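Local coordinates for protein cellulase (Clostridium cellulovorans, PDB 6UI3) that probably hydrolyses beta-1,4-glucan chains as the GH5-4 catalytic domain of a larger, dockerin-containing endoglucanase with broad substrate specificity, at residues I192-Y197 with V210-P215; P204-M209 with N258-K263. All blocks are in the same frame, centred on the assembly; numbering follows the deposited sequence. Where two conformers were deposited one is given.

Contact 1: residues I192-Y197 with V210-P215; sequences IMVPTY and VVPNDP
The methyl CG2 of Val194 reaches the ring carbon CD of Pro212 at 4.1 Å. The same methyl faces a second apolar group, CG1 of Val211, at a looser 4.5 Å. A chi1 of -73° in Val194 points CG2 at the loop, and this single branch makes both contacts. The contact is small, about 101 Å² summed over both sides, and purely van der Waals; the two backbones stay well apart, with the CA atoms of Val194 and Val211 at 7.5 Å. Val211 also touches Val217 and Val219 of strand 217-222, the next strand of the barrel. This is the beta-alpha-beta crossover of a (beta/alpha)8 TIM barrel: strand 192-195 is fifth, helix 203-208 follows it, and 210-215 is the return loop leading into strand 217-222. Backbone bonds from Ile192 and Val194 to Ala218, and from Val194 to Ser220, join the fifth and sixth strands, while Met193 bonds on its other side to Phe147 and Thr149. Beyond Pro212 the loop bends sharply in an inverse gamma turn centred on Asn213, closed by a weak bond from Asp214 N to Pro212 O of 2.8 Å. Asp214 then ties the loop down with both carboxylate oxygens: OD2 forms a salt bridge with Arg181 NE of helix 163-182, and OD1 accepts from Asn216 N. At the other end of the loop segment, Val210 N is held by Asn170 OD1 of that same helix.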
ATOM      1  N   ILE A 192      10.836   0.116   5.846  1.00  6.80           N
ATOM      2  CA  ILE A 192       9.578   0.570   6.427  1.00  6.73           C
ATOM      3  C   ILE A 192       9.031   1.715   5.579  1.00  7.43           C
ATOM      4  O   ILE A 192       9.764   2.656   5.241  1.00  7.94           O
ATOM      5  CB  ILE A 192       9.746   1.013   7.894  1.00  7.59           C
ATOM      6  CG1 ILE A 192      10.317  -0.130   8.741  1.00  7.92           C
ATOM      7  CG2 ILE A 192       8.405   1.490   8.462  1.00  7.62           C
ATOM      8  CD1 ILE A 192      10.827   0.299  10.109  1.00  9.81           C
ATOM      9  N   MET A 193       7.755   1.625   5.236  1.00  7.07           N
ATOM     10  CA  MET A 193       7.035   2.647   4.485  1.00  7.18           C
ATOM     11  C   MET A 193       6.279   3.550   5.455  1.00  7.10           C
ATOM     12  O   MET A 193       5.617   3.057   6.380  1.00  7.06           O
ATOM     13  CB  MET A 193       6.022   1.998   3.539  1.00  7.75           C
ATOM     14  CG  MET A 193       6.659   1.142   2.456  1.00  8.93           C
ATOM     15  SD  MET A 193       5.503   0.081   1.558  1.00  7.91           S
ATOM     16  CE  MET A 193       4.376   1.289   0.877  1.00  9.90           C
ATOM     17  N   VAL A 194       6.365   4.871   5.226  1.00  6.89           N
ATOM     18  CA  VAL A 194       5.718   5.856   6.059  1.00  6.61           C
ATOM     19  C   VAL A 194       4.870   6.770   5.173  1.00  6.75           C
ATOM     20  O   VAL A 194       5.386   7.342   4.204  1.00  6.71           O
ATOM     21  CB  VAL A 194       6.719   6.690   6.891  1.00  7.31           C
ATOM     22  CG1 VAL A 194       7.286   5.826   8.027  1.00  8.14           C
ATOM     23  CG2 VAL A 194       7.849   7.259   6.040  1.00  8.84           C
ATOM     24  N   PRO A 195       3.568   6.907   5.424  1.00  6.40           N
ATOM     25  CA  PRO A 195       2.715   7.737   4.571  1.00  7.39           C
ATOM     26  C   PRO A 195       2.707   9.204   4.980  1.00  7.00           C
ATOM     27  O   PRO A 195       2.953   9.556   6.135  1.00  7.07           O
ATOM     28  CB  PRO A 195       1.323   7.135   4.826  1.00  7.18           C
ATOM     29  CG  PRO A 195       1.372   6.742   6.250  1.00  7.29           C
ATOM     30  CD  PRO A 195       2.776   6.183   6.441  1.00  7.65           C
ATOM     31  N   THR A 196       2.383  10.047   3.998  1.00  7.10           N
ATOM     32  CA  THR A 196       1.873  11.386   4.266  1.00  7.31           C
ATOM     33  C   THR A 196       0.433  11.270   4.802  1.00  7.00           C
ATOM     34  O   THR A 196      -0.174  10.190   4.830  1.00  7.05           O
ATOM     35  CB  THR A 196       1.850  12.173   2.957  1.00  7.52           C
ATOM     36  OG1 THR A 196       1.030  11.438   2.038  1.00  7.56           O
ATOM     37  CG2 THR A 196       3.242  12.391   2.378  1.00  8.46           C
ATOM     38  N   TYR A 197      -0.144  12.406   5.191  1.00  7.17           N
ATOM     39  CA  TYR A 197      -1.539  12.450   5.622  1.00  7.56           C
ATOM     40  C   TYR A 197      -2.433  11.938   4.497  1.00  7.25           C
ATOM     41  O   TYR A 197      -2.318  12.390   3.354  1.00  7.04           O
ATOM     42  CB  TYR A 197      -1.882  13.900   6.003  1.00  8.24           C
ATOM     43  CG  TYR A 197      -3.278  14.115   6.545  1.00  8.28           C
ATOM     44  CD1 TYR A 197      -4.318  14.431   5.697  1.00  9.57           C
ATOM     45  CD2 TYR A 197      -3.554  14.045   7.904  1.00  8.05           C
ATOM     46  CE1 TYR A 197      -5.611  14.635   6.180  1.00  8.83           C
ATOM     47  CE2 TYR A 197      -4.841  14.248   8.392  1.00  8.86           C
ATOM     48  CZ  TYR A 197      -5.857  14.544   7.530  1.00  8.70           C
ATOM     49  OH  TYR A 197      -7.132  14.723   8.036  1.00 10.04           O
ATOM     50  N   VAL A 210       7.240  15.211   7.688  1.00  9.09           N
ATOM     51  CA  VAL A 210       8.606  15.094   8.187  1.00  9.29           C
ATOM     52  C   VAL A 210       8.921  13.604   8.158  1.00  8.91           C
ATOM     53  O   VAL A 210       8.315  12.815   8.898  1.00  9.01           O
ATOM     54  CB  VAL A 210       8.774  15.680   9.593  1.00  9.85           C
ATOM     55  CG1 VAL A 210      10.200  15.420  10.117  1.00 11.81           C
ATOM     56  CG2 VAL A 210       8.483  17.166   9.575  1.00 11.52           C
ATOM     57  N   VAL A 211       9.804  13.201   7.260  1.00  9.14           N
ATOM     58  CA  VAL A 211      10.198  11.789   7.211  1.00  9.07           C
ATOM     59  C   VAL A 211      11.019  11.489   8.458  1.00  8.97           C
ATOM     60  O   VAL A 211      11.902  12.288   8.798  1.00  9.74           O
ATOM     61  CB  VAL A 211      11.009  11.514   5.942  1.00  9.88           C
ATOM     62  CG1 VAL A 211      11.365  10.046   5.857  1.00 11.37           C
ATOM     63  CG2 VAL A 211      10.219  11.932   4.690  1.00 10.52           C
ATOM     64  N   PRO A 212      10.765  10.396   9.176  1.00  7.96           N
ATOM     65  CA  PRO A 212      11.578  10.094  10.359  1.00  8.98           C
ATOM     66  C   PRO A 212      13.067  10.074  10.053  1.00  9.24           C
ATOM     67  O   PRO A 212      13.492   9.769   8.931  1.00 10.30           O
ATOM     68  CB  PRO A 212      11.079   8.710  10.784  1.00  9.28           C
ATOM     69  CG  PRO A 212       9.654   8.687  10.356  1.00  9.60           C
ATOM     70  CD  PRO A 212       9.652   9.437   9.021  1.00  8.80           C
ATOM     71  N   ASN A 213      13.857  10.364  11.088  1.00  9.88           N
ATOM     72  CA  ASN A 213      15.315  10.316  11.010  1.00 11.11           C
ATOM     73  C   ASN A 213      15.756   8.854  11.075  1.00 11.50           C
ATOM     74  O   ASN A 213      16.229   8.347  12.098  1.00 13.36           O
ATOM     75  CB  ASN A 213      15.938  11.142  12.121  1.00 13.81           C
ATOM     76  CG  ASN A 213      17.433  11.230  11.980  1.00 18.84           C
ATOM     77  OD1 ASN A 213      17.977  10.885  10.938  1.00 19.65           O
ATOM     78  ND2 ASN A 213      18.103  11.726  13.004  1.00 21.68           N
ATOM     79  N   ASP A 214      15.592   8.167   9.942  1.00 10.10           N
ATOM     80  CA  ASP A 214      15.921   6.753   9.764  1.00  9.65           C
ATOM     81  C   ASP A 214      16.339   6.636   8.303  1.00  9.70           C
ATOM     82  O   ASP A 214      15.618   7.145   7.427  1.00 10.25           O
ATOM     83  CB  ASP A 214      14.712   5.863  10.057  1.00  9.92           C
ATOM     84  CG  ASP A 214      15.031   4.376   9.970  1.00 11.24           C
ATOM     85  OD1 ASP A 214      15.235   3.849   8.844  1.00  9.73           O
ATOM     86  OD2 ASP A 214      15.084   3.732  11.047  1.00 11.70           O
ATOM     87  N   PRO A 215      17.464   5.996   8.003  1.00  9.68           N
ATOM     88  CA  PRO A 215      17.982   5.999   6.626  1.00 10.17           C
ATOM     89  C   PRO A 215      17.387   4.927   5.726  1.00  9.82           C
ATOM     90  O   PRO A 215      17.824   4.826   4.569  1.00 10.73           O
ATOM     91  CB  PRO A 215      19.472   5.720   6.845  1.00 11.53           C
ATOM     92  CG  PRO A 215      19.471   4.794   8.051  1.00 10.79           C
ATOM     93  CD  PRO A 215      18.429   5.405   8.952  1.00  9.66           C
TER

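Contact 2: residues P204-M209 with N258-K263; sequences PKVAGM and NTFVKK
Thr259, which packs against Val206 across the contact, takes the amino group of Lys263 on its backbone carbonyl: NZ to O is 2.8 Å, in the carbonyl plane and on a lone pair, with a C=O...N angle of 121°. The lysine side chain runs back along helix 243-261 to reach it; this is one of the outer helices of the TIM barrel, and it flanks the short helix 203-208. A second lysine bond lies beside it: Lys262 NZ donates to Asn258 OD1 at 3.0 Å from above the amide carbonyl plane. Between the helices the chemistry is apolar. Val206 supplies CG1, placed anti to its backbone N (chi1 168°), and this methyl nestles 3.7 Å from Thr259 CG2. The same Val206 CG1 lies 3.8 Å from Phe260 CE2. The valine and threonine side chains cross obliquely. Thr259 OG1 also borders the valine methyl, but its polar need is met within its own helix by a hydrogen bond with Met255 O. A wider, pi-type turn runs through 258-261, and there the Phe260 ring reaches toward helix 203-208; the Phe260 side chain also touches Val211 and Val267. Met209 has two conformers, and in the one described its CG lies 4.2 Å from Phe260 CZ, a contact to be read with caution. Met255 and Leu256 continue the seat of Val206 along the longer helix. One face of the Phe260 ring lies under its sequence neighbour: Thr259 CG2 sits over the ring centre, 3.7 Å above the plane.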
ATOM      1  N   PRO A 204       0.152  20.180  -0.001  1.00  9.66           N
ATOM      2  CA  PRO A 204       0.213  20.507   1.435  1.00 10.75           C
ATOM      3  C   PRO A 204       0.564  19.327   2.322  1.00 10.08           C
ATOM      4  O   PRO A 204       1.274  19.473   3.329  1.00  9.94           O
ATOM      5  CB  PRO A 204      -1.178  21.073   1.731  1.00 12.28           C
ATOM      6  CG  PRO A 204      -1.620  21.638   0.431  1.00 12.37           C
ATOM      7  CD  PRO A 204      -1.111  20.651  -0.606  1.00 11.92           C
ATOM      8  N   LYS A 205       0.089  18.130   1.967  1.00  8.96           N
ATOM      9  CA  LYS A 205       0.453  16.948   2.748  1.00  9.12           C
ATOM     10  C   LYS A 205       1.922  16.599   2.557  1.00  9.55           C
ATOM     11  O   LYS A 205       2.615  16.200   3.502  1.00  9.99           O
ATOM     12  CB  LYS A 205      -0.403  15.735   2.378  1.00  8.39           C
ATOM     13  CG  LYS A 205      -1.870  15.844   2.751  1.00  9.78           C
ATOM     14  CD  LYS A 205      -2.719  16.462   1.665  1.00 10.16           C
ATOM     15  CE  LYS A 205      -4.207  16.154   1.887  1.00 11.62           C
ATOM     16  NZ  LYS A 205      -5.088  16.690   0.826  1.00 13.08           N
ATOM     17  N   VAL A 206       2.410  16.730   1.322  1.00 10.02           N
ATOM     18  CA  VAL A 206       3.807  16.436   1.028  1.00 10.65           C
ATOM     19  C   VAL A 206       4.716  17.408   1.754  1.00 11.87           C
ATOM     20  O   VAL A 206       5.698  17.000   2.395  1.00 12.61           O
ATOM     21  CB  VAL A 206       3.999  16.459  -0.499  1.00 10.91           C
ATOM     22  CG1 VAL A 206       5.487  16.449  -0.872  1.00 11.58           C
ATOM     23  CG2 VAL A 206       3.241  15.282  -1.116  1.00 10.98           C
ATOM     24  N   ALA A 207       4.383  18.693   1.720  1.00 11.13           N
ATOM     25  CA  ALA A 207       5.201  19.696   2.391  1.00 12.56           C
ATOM     26  C   ALA A 207       5.123  19.561   3.905  1.00 13.09           C
ATOM     27  O   ALA A 207       6.094  19.886   4.604  1.00 14.05           O
ATOM     28  CB  ALA A 207       4.744  21.090   1.973  1.00 14.05           C
ATOM     29  N   GLY A 208       3.980  19.131   4.428  1.00 11.24           N
ATOM     30  CA  GLY A 208       3.795  18.962   5.859  1.00 10.85           C
ATOM     31  C   GLY A 208       4.465  17.746   6.443  1.00  9.72           C
ATOM     32  O   GLY A 208       4.586  17.635   7.666  1.00 10.68           O
ATOM     33  N   MET A 209       4.895  16.826   5.594  1.00  9.68           N
ATOM     34  CA  MET A 209       5.527  15.586   6.016  0.58  9.58           C
ATOM     35  C   MET A 209       6.921  15.835   6.566  1.00  9.18           C
ATOM     36  O   MET A 209       7.709  16.552   5.958  1.00 10.11           O
ATOM     37  CB  MET A 209       5.668  14.713   4.764  0.58  9.74           C
ATOM     38  CG  MET A 209       6.287  13.375   4.978  0.58 10.12           C
ATOM     39  SD  MET A 209       5.175  12.345   5.960  0.58  8.84           S
ATOM     40  CE  MET A 209       6.023  10.770   5.791  0.58  9.36           C
ATOM     41  N   ASN A 258      11.163  15.840  -6.678  1.00  8.92           N
ATOM     42  CA  ASN A 258      11.895  16.960  -6.090  1.00  9.80           C
ATOM     43  C   ASN A 258      11.920  16.872  -4.571  1.00 10.34           C
ATOM     44  O   ASN A 258      12.943  17.155  -3.943  1.00 11.20           O
ATOM     45  CB  ASN A 258      11.251  18.299  -6.474  1.00 10.87           C
ATOM     46  CG  ASN A 258      11.575  18.747  -7.877  1.00 14.02           C
ATOM     47  OD1 ASN A 258      12.524  18.272  -8.487  1.00 14.92           O
ATOM     48  ND2 ASN A 258      10.776  19.666  -8.397  1.00 14.26           N
ATOM     49  N   THR A 259      10.796  16.511  -3.957  1.00 10.00           N
ATOM     50  CA  THR A 259      10.714  16.586  -2.506  1.00  9.81           C
ATOM     51  C   THR A 259      11.454  15.437  -1.840  1.00  9.25           C
ATOM     52  O   THR A 259      12.156  15.645  -0.852  1.00  9.88           O
ATOM     53  CB  THR A 259       9.253  16.547  -2.058  1.00 11.59           C
ATOM     54  OG1 THR A 259       8.538  17.663  -2.609  1.00 15.27           O
ATOM     55  CG2 THR A 259       9.143  16.577  -0.559  1.00 12.30           C
ATOM     56  N   PHE A 260      11.308  14.221  -2.364  1.00  8.36           N
ATOM     57  CA  PHE A 260      11.809  13.015  -1.712  1.00  8.16           C
ATOM     58  C   PHE A 260      12.950  12.352  -2.476  1.00  8.74           C
ATOM     59  O   PHE A 260      14.061  12.210  -1.943  1.00  8.85           O
ATOM     60  CB  PHE A 260      10.658  12.019  -1.514  1.00  8.53           C
ATOM     61  CG  PHE A 260       9.523  12.548  -0.676  1.00  8.52           C
ATOM     62  CD1 PHE A 260       9.736  12.896   0.640  1.00  9.02           C
ATOM     63  CD2 PHE A 260       8.237  12.657  -1.193  1.00  8.71           C
ATOM     64  CE1 PHE A 260       8.711  13.366   1.424  1.00  9.78           C
ATOM     65  CE2 PHE A 260       7.201  13.118  -0.400  1.00  8.72           C
ATOM     66  CZ  PHE A 260       7.439  13.473   0.897  1.00  8.79           C
ATOM     67  N   VAL A 261      12.710  11.947  -3.728  1.00  9.09           N
ATOM     68  CA  VAL A 261      13.649  11.048  -4.409  1.00  9.50           C
ATOM     69  C   VAL A 261      15.000  11.718  -4.616  1.00 10.85           C
ATOM     70  O   VAL A 261      16.056  11.114  -4.374  1.00 11.84           O
ATOM     71  CB  VAL A 261      13.055  10.535  -5.738  1.00  9.79           C
ATOM     72  CG1 VAL A 261      14.045   9.589  -6.448  1.00 11.95           C
ATOM     73  CG2 VAL A 261      11.741   9.811  -5.497  1.00 10.93           C
ATOM     74  N   LYS A 262      14.999  12.979  -5.047  1.00 10.80           N
ATOM     75  CA  LYS A 262      16.245  13.711  -5.255  1.00 12.03           C
ATOM     76  C   LYS A 262      16.989  13.950  -3.953  1.00 12.79           C
ATOM     77  O   LYS A 262      18.188  14.247  -3.979  1.00 15.22           O
ATOM     78  CB  LYS A 262      15.965  15.042  -5.971  1.00 14.69           C
ATOM     79  CG  LYS A 262      15.729  14.849  -7.454  1.00 17.86           C
ATOM     80  CD  LYS A 262      15.215  16.097  -8.175  1.00 22.98           C
ATOM     81  CE  LYS A 262      16.039  17.318  -7.930  1.00 26.56           C
ATOM     82  NZ  LYS A 262      15.547  18.423  -8.828  1.00 28.66           N
ATOM     83  N   LYS A 263      16.311  13.847  -2.818  1.00 12.53           N
ATOM     84  CA  LYS A 263      16.946  13.960  -1.512  1.00 13.47           C
ATOM     85  C   LYS A 263      17.328  12.598  -0.941  1.00 12.49           C
ATOM     86  O   LYS A 263      17.672  12.506   0.246  1.00 15.38           O
ATOM     87  CB  LYS A 263      16.046  14.744  -0.551  1.00 15.96           C
ATOM     88  CG  LYS A 263      15.686  16.140  -1.093  1.00 21.50           C
ATOM     89  CD  LYS A 263      14.975  17.003  -0.059  1.00 27.77           C
ATOM     90  CE  LYS A 263      14.144  18.120  -0.699  1.00 31.01           C
ATOM     91  NZ  LYS A 263      12.785  18.267  -0.051  1.00 29.91           N
TER

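Both contacts involve the chain between strands 192-195 and 217-222, but at different depths. Contact 1 joins the fifth strand to the loop returning to the sixth; contact 2, farther out, sets helix 203-208 beside helix 243-261. Each is partly buried and apolar across its interface: aliphatic groups alone meet in contact 1, whereas contact 2 adds an aromatic ring, and two lysines bonded within 258-263. Their centres lie about 11 Å apart. In the conformer described, Met209 of contact 2 packs on Val194, Pro195 and Thr196, though its disorder makes this less certain; Phe260 touches Val211.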